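Local coordinates for resiniferatoxin-binding, phosphotriesterase-related protein (Rhodobacter sphaeroides 2.4.1, PDB 3K2G) that binds two zinc ions in a TIM-barrel active site and probably acts as a phosphotriesterase-family hydrolase, possibly on phosphoric diesters, at residues P278-V283 with L327-R332; L259-I264 with R285-L290. All coordinates share one frame; numbering follows the deposited sequence.

Contact 1 of 2, residues P278-V283 with L327-R332; sequences PSDDEV and LPRLRR
One arginine, Arg329, reaches across to two successive aspartates and meets each in a different way. With Asp281 it forms a salt bridge. Arg329 NH1 lies 2.9 Å from Asp281 OD1, but the N-H...O angle is only 146°, so the hydrogen bond is weak. As modelled, Asp281 OD1 sits at the edge of the guanidinium and the carboxylate plane is turned 79° from it; OD1 lies too close to another atom, so these details are less sure. With Asp280 the link runs through a water. That water accepts from Arg329 NE at 2.8 Å and donates to Asp280 OD2 at 2.9 Å. Asp280 CB also packs 3.5 Å from Arg329 NE. The Arg329 chain leaves with CG anti to the backbone N (chi1 -177°) and bends at chi3, which turns the head group toward Asp280 and Asp281. In the TIM barrel this joins the first turn of helix 280-292 to the end of helix 321-332. The turn begins with a capping box. Ser279 OG accepts from Glu282 N at 3.1 Å, and Ser279 N gives a nearly straight bond to Glu282 OE1 at 2.8 Å. Asp280 OD1 is held by Gly265 N. Arg332 NH2 lies above one face of the Arg329 guanidinium, offset toward its rim, and Arg329 NH2 bonds to Gln276 OE1 of the second subunit, so the contact borders the subunit interface.

Contact 2 of 2, residues L259-I264 with R285-L290; sequences LEFDMI and RAILGL
Phe261 and Ile287 make a CH-pi contact between a barrel strand and the helix outside it. Ile287 CG1 stands over the centre of the ring face, 4.2 Å from the centroid and 12° off the ring normal. The two side chains run past each other in opposite directions. Ile287 CG1 is set anti to the carbonyl carbon (chi1 -69°), which places this methylene, and not CG2, above the ring.

The other contacts are purely apolar. Leu290 CD1 touches the ring at its edge, 3.7 Å from Phe261 CE2. The same methyl lies 3.7 Å from Leu259 CD1, so one branch of Leu290 meets both strand residues. Its other branch, CD2, is 3.9 Å from Leu259 CD1. All four residues are buried, and no hydrogen bond crosses between the segments.

Glu260 and Asp262 take no part in the packing. Glu260 OE1 and Asp262 OD2 are 2.6 Å apart. Asp262 OD1 bonds to His238 ND1, and His238 is a zinc ligand. Asp262 is thus a second-shell residue of the metal site.

This is the strand-against-helix packing of a TIM barrel. The axes of strand 259-261 and helix 285-290 are 11.1 Å apart and nearly antiparallel, at 155°. Strand 258-261 pairs in parallel with strands 234-236 and 299-301. Ile287 and Leu290 also pack on Ile299 of strand 299-301, while Leu259 and Phe261 touch helix 246-255, and Phe326 of helix 321-332 touches Ile287.

Contacts 1 and 2 have centres 9 Å apart and share helix 280-292. Contact 1 uses its first turn and contact 2 the turns that follow. Their segments alternate along the chain: 259-264, 278-283, 285-290, then 327-332. The two contacts touch directly. Val283 CG1 lies 3.6 Å from Phe261 CD1, and Leu330 CD2 comes 4.3 Å from Ile287 CD1. Helix 280-292 is therefore bound inward to strand 258-261 by apolar packing and laterally to helix 321-332 largely by charge and water. Contact 2 lies on the barrel side, with the Phe261 side chain about 13 Å from a bound zinc ion, and contact 1 borders the second subunit.

Contact 1 of 2, residues P278-V283 with L327-R332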
ATOM      1  N   PRO B 278       5.896 -16.188   7.811  1.00 18.83           N
ATOM      2  CA  PRO B 278       6.324 -15.236   6.782  1.00 18.47           C
ATOM      3  C   PRO B 278       7.741 -15.529   6.311  1.00 17.86           C
ATOM      4  O   PRO B 278       8.477 -16.264   6.968  1.00 17.01           O
ATOM      5  CB  PRO B 278       6.223 -13.896   7.502  1.00 19.94           C
ATOM      6  CG  PRO B 278       6.672 -14.255   8.882  1.00 19.59           C
ATOM      7  CD  PRO B 278       5.923 -15.560   9.146  1.00 19.20           C
ATOM      8  N   SER B 279       8.117 -14.940   5.178  1.00 17.94           N
ATOM      9  CA  SER B 279       9.449 -15.133   4.604  1.00 18.49           C
ATOM     10  C   SER B 279      10.459 -14.199   5.258  1.00 18.20           C
ATOM     11  O   SER B 279      10.087 -13.162   5.802  1.00 15.90           O
ATOM     12  CB  SER B 279       9.427 -14.833   3.111  1.00 19.25           C
ATOM     13  OG  SER B 279       9.307 -13.441   2.895  1.00 17.29           O
ATOM     14  N   ASP B 280      11.738 -14.546   5.175  1.00 17.83           N
ATOM     15  CA  ASP B 280      12.763 -13.697   5.770  1.00 18.56           C
ATOM     16  C   ASP B 280      12.827 -12.331   5.095  1.00 18.24           C
ATOM     17  O   ASP B 280      13.210 -11.342   5.721  1.00 15.89           O
ATOM     18  CB  ASP B 280      14.125 -14.388   5.725  1.00 18.52           C
ATOM     19  CG  ASP B 280      14.228 -15.517   6.735  1.00 21.59           C
ATOM     20  OD1 ASP B 280      13.379 -15.565   7.661  1.00 19.43           O
ATOM     21  OD2 ASP B 280      15.159 -16.346   6.613  1.00 21.00           O
ATOM     22  N   ASP B 281      12.455 -12.270   3.818  1.00 19.08           N
ATOM     23  CA  ASP B 281      12.460 -10.990   3.120  1.00 20.74           C
ATOM     24  C   ASP B 281      11.361 -10.089   3.686  1.00 20.55           C
ATOM     25  O   ASP B 281      11.580  -8.897   3.895  1.00 20.39           O
ATOM     26  CB  ASP B 281      12.258 -11.174   1.611  1.00 22.90           C
ATOM     27  CG  ASP B 281      13.573 -11.196   0.838  1.00 25.51           C
ATOM     28  OD1 ASP B 281      14.627 -10.844   1.414  1.00 24.06           O
ATOM     29  OD2 ASP B 281      13.550 -11.554  -0.355  1.00 28.55           O
ATOM     30  N   GLU B 282      10.182 -10.655   3.943  1.00 20.55           N
ATOM     31  CA  GLU B 282       9.081  -9.870   4.496  1.00 20.39           C
ATOM     32  C   GLU B 282       9.464  -9.342   5.875  1.00 19.91           C
ATOM     33  O   GLU B 282       9.164  -8.202   6.220  1.00 19.15           O
ATOM     34  CB  GLU B 282       7.815 -10.721   4.609  1.00 22.31           C
ATOM     35  CG  GLU B 282       7.199 -11.124   3.276  1.00 22.88           C
ATOM     36  CD  GLU B 282       6.039 -12.085   3.454  1.00 23.09           C
ATOM     37  OE1 GLU B 282       6.263 -13.178   4.011  1.00 22.00           O
ATOM     38  OE2 GLU B 282       4.908 -11.752   3.043  1.00 20.71           O
ATOM     39  N   VAL B 283      10.132 -10.179   6.661  1.00 18.45           N
ATOM     40  CA  VAL B 283      10.559  -9.785   7.995  1.00 18.05           C
ATOM     41  C   VAL B 283      11.660  -8.732   7.917  1.00 18.52           C
ATOM     42  O   VAL B 283      11.653  -7.764   8.678  1.00 18.49           O
ATOM     43  CB  VAL B 283      11.058 -11.005   8.793  1.00 18.33           C
ATOM     44  CG1 VAL B 283      11.751 -10.559  10.075  1.00 17.24           C
ATOM     45  CG2 VAL B 283       9.873 -11.904   9.120  1.00 18.34           C
ATOM     46  N   LEU B 327      21.840 -12.073   8.563  1.00 18.83           N
ATOM     47  CA  LEU B 327      22.543 -10.794   8.660  1.00 21.24           C
ATOM     48  C   LEU B 327      22.881 -10.300   7.247  1.00 21.43           C
ATOM     49  O   LEU B 327      22.615  -9.148   6.907  1.00 21.94           O
ATOM     50  CB  LEU B 327      23.796 -10.927   9.541  1.00 21.34           C
ATOM     51  CG  LEU B 327      23.512 -11.369  10.992  1.00 23.52           C
ATOM     52  CD1 LEU B 327      24.786 -11.278  11.826  1.00 23.63           C
ATOM     53  CD2 LEU B 327      22.422 -10.504  11.617  1.00 23.30           C
ATOM     54  N   PRO B 328      23.453 -11.172   6.396  1.00 22.90           N
ATOM     55  CA  PRO B 328      23.779 -10.748   5.029  1.00 23.41           C
ATOM     56  C   PRO B 328      22.522 -10.270   4.273  1.00 24.46           C
ATOM     57  O   PRO B 328      22.595  -9.357   3.451  1.00 25.26           O
ATOM     58  CB  PRO B 328      24.385 -12.009   4.417  1.00 25.12           C
ATOM     59  CG  PRO B 328      25.055 -12.658   5.599  1.00 23.12           C
ATOM     60  CD  PRO B 328      24.018 -12.504   6.684  1.00 23.00           C
ATOM     61  N   ARG B 329      21.375 -10.887   4.556  1.00 23.32           N
ATOM     62  CA  ARG B 329      20.113 -10.503   3.917  1.00 22.30           C
ATOM     63  C   ARG B 329      19.726  -9.092   4.378  1.00 22.45           C
ATOM     64  O   ARG B 329      19.285  -8.270   3.578  1.00 19.61           O
ATOM     65  CB  ARG B 329      19.002 -11.495   4.288  1.00 22.34           C
ATOM     66  CG  ARG B 329      17.648 -11.230   3.629  1.00 22.23           C
ATOM     67  CD  ARG B 329      16.581 -12.196   4.147  1.00 23.44           C
ATOM     68  NE  ARG B 329      16.852 -13.584   3.768  1.00 20.83           N
ATOM     69  CZ  ARG B 329      16.629 -14.093   2.557  1.00 23.57           C
ATOM     70  NH1 ARG B 329      16.124 -13.335   1.590  1.00 19.89           N
ATOM     71  NH2 ARG B 329      16.917 -15.366   2.306  1.00 21.71           N
ATOM     72  N   LEU B 330      19.893  -8.823   5.673  1.00 21.21           N
ATOM     73  CA  LEU B 330      19.582  -7.512   6.229  1.00 22.63           C
ATOM     74  C   LEU B 330      20.493  -6.472   5.591  1.00 23.58           C
ATOM     75  O   LEU B 330      20.112  -5.316   5.433  1.00 22.71           O
ATOM     76  CB  LEU B 330      19.791  -7.497   7.746  1.00 21.33           C
ATOM     77  CG  LEU B 330      18.742  -8.183   8.618  1.00 19.96           C
ATOM     78  CD1 LEU B 330      19.149  -8.065  10.084  1.00 21.62           C
ATOM     79  CD2 LEU B 330      17.388  -7.541   8.384  1.00 16.68           C
ATOM     80  N   ARG B 331      21.701  -6.888   5.232  1.00 24.55           N
ATOM     81  CA  ARG B 331      22.634  -5.970   4.606  1.00 27.52           C
ATOM     82  C   ARG B 331      22.133  -5.679   3.190  1.00 27.46           C
ATOM     83  O   ARG B 331      22.135  -4.527   2.751  1.00 26.01           O
ATOM     84  CB  ARG B 331      24.033  -6.582   4.575  1.00 30.63           C
ATOM     85  CG  ARG B 331      25.141  -5.563   4.406  1.00 36.73           C
ATOM     86  CD  ARG B 331      26.503  -6.236   4.420  1.00 41.17           C
ATOM     87  NE  ARG B 331      27.592  -5.267   4.352  1.00 47.19           N
ATOM     88  CZ  ARG B 331      27.986  -4.500   5.366  1.00 49.35           C
ATOM     89  NH1 ARG B 331      27.385  -4.581   6.547  1.00 49.68           N
ATOM     90  NH2 ARG B 331      28.990  -3.649   5.196  1.00 50.88           N
ATOM     91  N   ARG B 332      21.682  -6.715   2.484  1.00 27.47           N
ATOM     92  CA  ARG B 332      21.166  -6.536   1.126  1.00 28.04           C
ATOM     93  C   ARG B 332      19.979  -5.575   1.159  1.00 28.22           C
ATOM     94  O   ARG B 332      19.707  -4.877   0.183  1.00 28.22           O
ATOM     95  CB  ARG B 332      20.721  -7.879   0.519  1.00 28.65           C
ATOM     96  CG  ARG B 332      21.853  -8.880   0.262  1.00 28.33           C
ATOM     97  CD  ARG B 332      21.416  -9.995  -0.697  1.00 30.56           C
ATOM     98  NE  ARG B 332      20.325 -10.817  -0.174  1.00 29.43           N
ATOM     99  CZ  ARG B 332      20.483 -11.816   0.693  1.00 30.00           C
ATOM    100  NH1 ARG B 332      21.693 -12.124   1.138  1.00 28.48           N
ATOM    101  NH2 ARG B 332      19.430 -12.508   1.114  1.00 30.11           N
TER
HETATM  102  O   HOH W   1      17.710 -15.350   5.718  1.00 21.49           O
HETATM  103  O   HOH W   2      17.363 -11.101  -0.251  1.00 24.68           O

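Contact 2 of 2, residues L259-I264 with R285-L290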
ATOM      1  N   LEU B 259      10.852  -6.068  20.459  1.00 12.94           N
ATOM      2  CA  LEU B 259      10.068  -6.800  19.471  1.00 14.47           C
ATOM      3  C   LEU B 259      10.988  -7.917  19.009  1.00 13.52           C
ATOM      4  O   LEU B 259      11.986  -7.678  18.331  1.00 12.75           O
ATOM      5  CB  LEU B 259       9.696  -5.891  18.299  1.00 16.41           C
ATOM      6  CG  LEU B 259       8.898  -4.635  18.669  1.00 18.59           C
ATOM      7  CD1 LEU B 259       8.507  -3.896  17.396  1.00 19.65           C
ATOM      8  CD2 LEU B 259       7.650  -5.021  19.465  1.00 18.35           C
ATOM      9  N   GLU B 260      10.661  -9.141  19.390  1.00 14.04           N
ATOM     10  CA  GLU B 260      11.515 -10.258  19.033  1.00 14.70           C
ATOM     11  C   GLU B 260      11.110 -11.021  17.780  1.00 13.65           C
ATOM     12  O   GLU B 260      10.079 -11.692  17.748  1.00 13.20           O
ATOM     13  CB  GLU B 260      11.611 -11.222  20.218  1.00 14.93           C
ATOM     14  CG  GLU B 260      12.652 -12.308  20.042  1.00 17.46           C
ATOM     15  CD  GLU B 260      12.860 -13.114  21.313  1.00 19.09           C
ATOM     16  OE1 GLU B 260      12.035 -14.003  21.618  1.00 17.50           O
ATOM     17  OE2 GLU B 260      13.850 -12.840  22.016  1.00 18.43           O
ATOM     18  N   PHE B 261      11.923 -10.892  16.738  1.00 11.81           N
ATOM     19  CA  PHE B 261      11.697 -11.615  15.493  1.00 12.80           C
ATOM     20  C   PHE B 261      12.519 -12.893  15.649  1.00 13.22           C
ATOM     21  O   PHE B 261      13.594 -13.047  15.079  1.00 12.14           O
ATOM     22  CB  PHE B 261      12.172 -10.773  14.307  1.00 13.78           C
ATOM     23  CG  PHE B 261      11.281  -9.594  14.029  1.00 15.99           C
ATOM     24  CD1 PHE B 261      10.195  -9.711  13.167  1.00 15.60           C
ATOM     25  CD2 PHE B 261      11.493  -8.382  14.677  1.00 16.03           C
ATOM     26  CE1 PHE B 261       9.327  -8.638  12.958  1.00 16.00           C
ATOM     27  CE2 PHE B 261      10.634  -7.305  14.478  1.00 13.83           C
ATOM     28  CZ  PHE B 261       9.551  -7.431  13.616  1.00 16.92           C
ATOM     29  N   ASP B 262      11.986 -13.791  16.472  1.00 16.03           N
ATOM     30  CA  ASP B 262      12.614 -15.067  16.789  1.00 16.95           C
ATOM     31  C   ASP B 262      12.243 -16.208  15.850  1.00 17.05           C
ATOM     32  O   ASP B 262      12.505 -17.363  16.163  1.00 16.92           O
ATOM     33  CB  ASP B 262      12.246 -15.472  18.221  1.00 17.88           C
ATOM     34  CG  ASP B 262      10.784 -15.201  18.549  1.00 20.01           C
ATOM     35  OD1 ASP B 262       9.904 -15.576  17.742  1.00 18.87           O
ATOM     36  OD2 ASP B 262      10.514 -14.615  19.620  1.00 18.08           O
HETATM   37  N   MSE B 263      11.640 -15.900  14.707  1.00 17.02           N
HETATM   38  CA  MSE B 263      11.246 -16.959  13.782  1.00 18.27           C
HETATM   39  C   MSE B 263      12.004 -16.925  12.463  1.00 19.03           C
HETATM   40  O   MSE B 263      11.564 -17.492  11.459  1.00 17.96           O
HETATM   41  CB  MSE B 263       9.738 -16.898  13.542  1.00 20.76           C
HETATM   42  CG  MSE B 263       8.948 -17.291  14.784  1.00 24.24           C
HETATM   43 SE   MSE B 263       7.102 -16.735  14.864  1.00 27.55          SE
HETATM   44  CE  MSE B 263       6.459 -17.605  13.241  1.00 23.82           C
ATOM     45  N   ILE B 264      13.158 -16.269  12.484  1.00 17.37           N
ATOM     46  CA  ILE B 264      14.003 -16.167  11.304  1.00 19.57           C
ATOM     47  C   ILE B 264      14.356 -17.547  10.776  1.00 21.52           C
ATOM     48  O   ILE B 264      14.900 -18.377  11.508  1.00 18.04           O
ATOM     49  CB  ILE B 264      15.328 -15.468  11.622  1.00 20.93           C
ATOM     50  CG1 ILE B 264      15.061 -14.056  12.150  1.00 20.56           C
ATOM     51  CG2 ILE B 264      16.220 -15.477  10.385  1.00 18.40           C
ATOM     52  CD1 ILE B 264      14.294 -13.175  11.199  1.00 19.90           C
ATOM     53  N   ARG B 285      12.116  -6.528   5.666  1.00 20.31           N
ATOM     54  CA  ARG B 285      11.493  -5.248   5.345  1.00 22.55           C
ATOM     55  C   ARG B 285      10.809  -4.627   6.558  1.00 22.60           C
ATOM     56  O   ARG B 285      10.873  -3.414   6.751  1.00 22.36           O
ATOM     57  CB  ARG B 285      10.484  -5.395   4.206  1.00 25.30           C
ATOM     58  CG  ARG B 285      11.109  -5.416   2.822  1.00 28.77           C
ATOM     59  CD  ARG B 285      10.063  -5.100   1.750  1.00 33.34           C
ATOM     60  NE  ARG B 285       9.030  -6.131   1.670  1.00 34.06           N
ATOM     61  CZ  ARG B 285       9.217  -7.338   1.139  1.00 34.88           C
ATOM     62  NH1 ARG B 285      10.397  -7.667   0.631  1.00 35.22           N
ATOM     63  NH2 ARG B 285       8.228  -8.219   1.123  1.00 33.73           N
ATOM     64  N   ALA B 286      10.151  -5.452   7.370  1.00 21.16           N
ATOM     65  CA  ALA B 286       9.476  -4.953   8.563  1.00 21.53           C
ATOM     66  C   ALA B 286      10.509  -4.382   9.535  1.00 20.99           C
ATOM     67  O   ALA B 286      10.268  -3.370  10.197  1.00 19.42           O
ATOM     68  CB  ALA B 286       8.693  -6.075   9.235  1.00 20.59           C
ATOM     69  N   ILE B 287      11.656  -5.050   9.614  1.00 19.74           N
ATOM     70  CA  ILE B 287      12.741  -4.625  10.488  1.00 20.05           C
ATOM     71  C   ILE B 287      13.309  -3.295   9.991  1.00 22.03           C
ATOM     72  O   ILE B 287      13.584  -2.391  10.783  1.00 20.67           O
ATOM     73  CB  ILE B 287      13.855  -5.706  10.533  1.00 20.97           C
ATOM     74  CG1 ILE B 287      13.336  -6.947  11.273  1.00 19.74           C
ATOM     75  CG2 ILE B 287      15.100  -5.160  11.204  1.00 21.06           C
ATOM     76  CD1 ILE B 287      14.271  -8.153  11.212  1.00 21.82           C
ATOM     77  N   LEU B 288      13.479  -3.178   8.677  1.00 22.54           N
ATOM     78  CA  LEU B 288      13.990  -1.947   8.085  1.00 24.74           C
ATOM     79  C   LEU B 288      13.072  -0.796   8.457  1.00 23.03           C
ATOM     80  O   LEU B 288      13.528   0.273   8.866  1.00 22.65           O
ATOM     81  CB  LEU B 288      14.044  -2.070   6.564  1.00 27.50           C
ATOM     82  CG  LEU B 288      15.386  -2.451   5.938  1.00 32.10           C
ATOM     83  CD1 LEU B 288      15.932  -3.720   6.578  1.00 32.26           C
ATOM     84  CD2 LEU B 288      15.190  -2.632   4.434  1.00 34.54           C
ATOM     85  N   GLY B 289      11.772  -1.031   8.305  1.00 23.36           N
ATOM     86  CA  GLY B 289      10.786  -0.019   8.630  1.00 23.44           C
ATOM     87  C   GLY B 289      10.847   0.375  10.093  1.00 23.39           C
ATOM     88  O   GLY B 289      10.859   1.561  10.422  1.00 21.12           O
ATOM     89  N   LEU B 290      10.876  -0.614  10.979  1.00 22.54           N
ATOM     90  CA  LEU B 290      10.946  -0.311  12.400  1.00 23.13           C
ATOM     91  C   LEU B 290      12.162   0.576  12.650  1.00 23.78           C
ATOM     92  O   LEU B 290      12.077   1.552  13.393  1.00 23.60           O
ATOM     93  CB  LEU B 290      11.035  -1.599  13.225  1.00 22.79           C
ATOM     94  CG  LEU B 290       9.716  -2.357  13.420  1.00 22.98           C
ATOM     95  CD1 LEU B 290      10.002  -3.712  14.045  1.00 22.84           C
ATOM     96  CD2 LEU B 290       8.765  -1.546  14.310  1.00 22.26           C
TER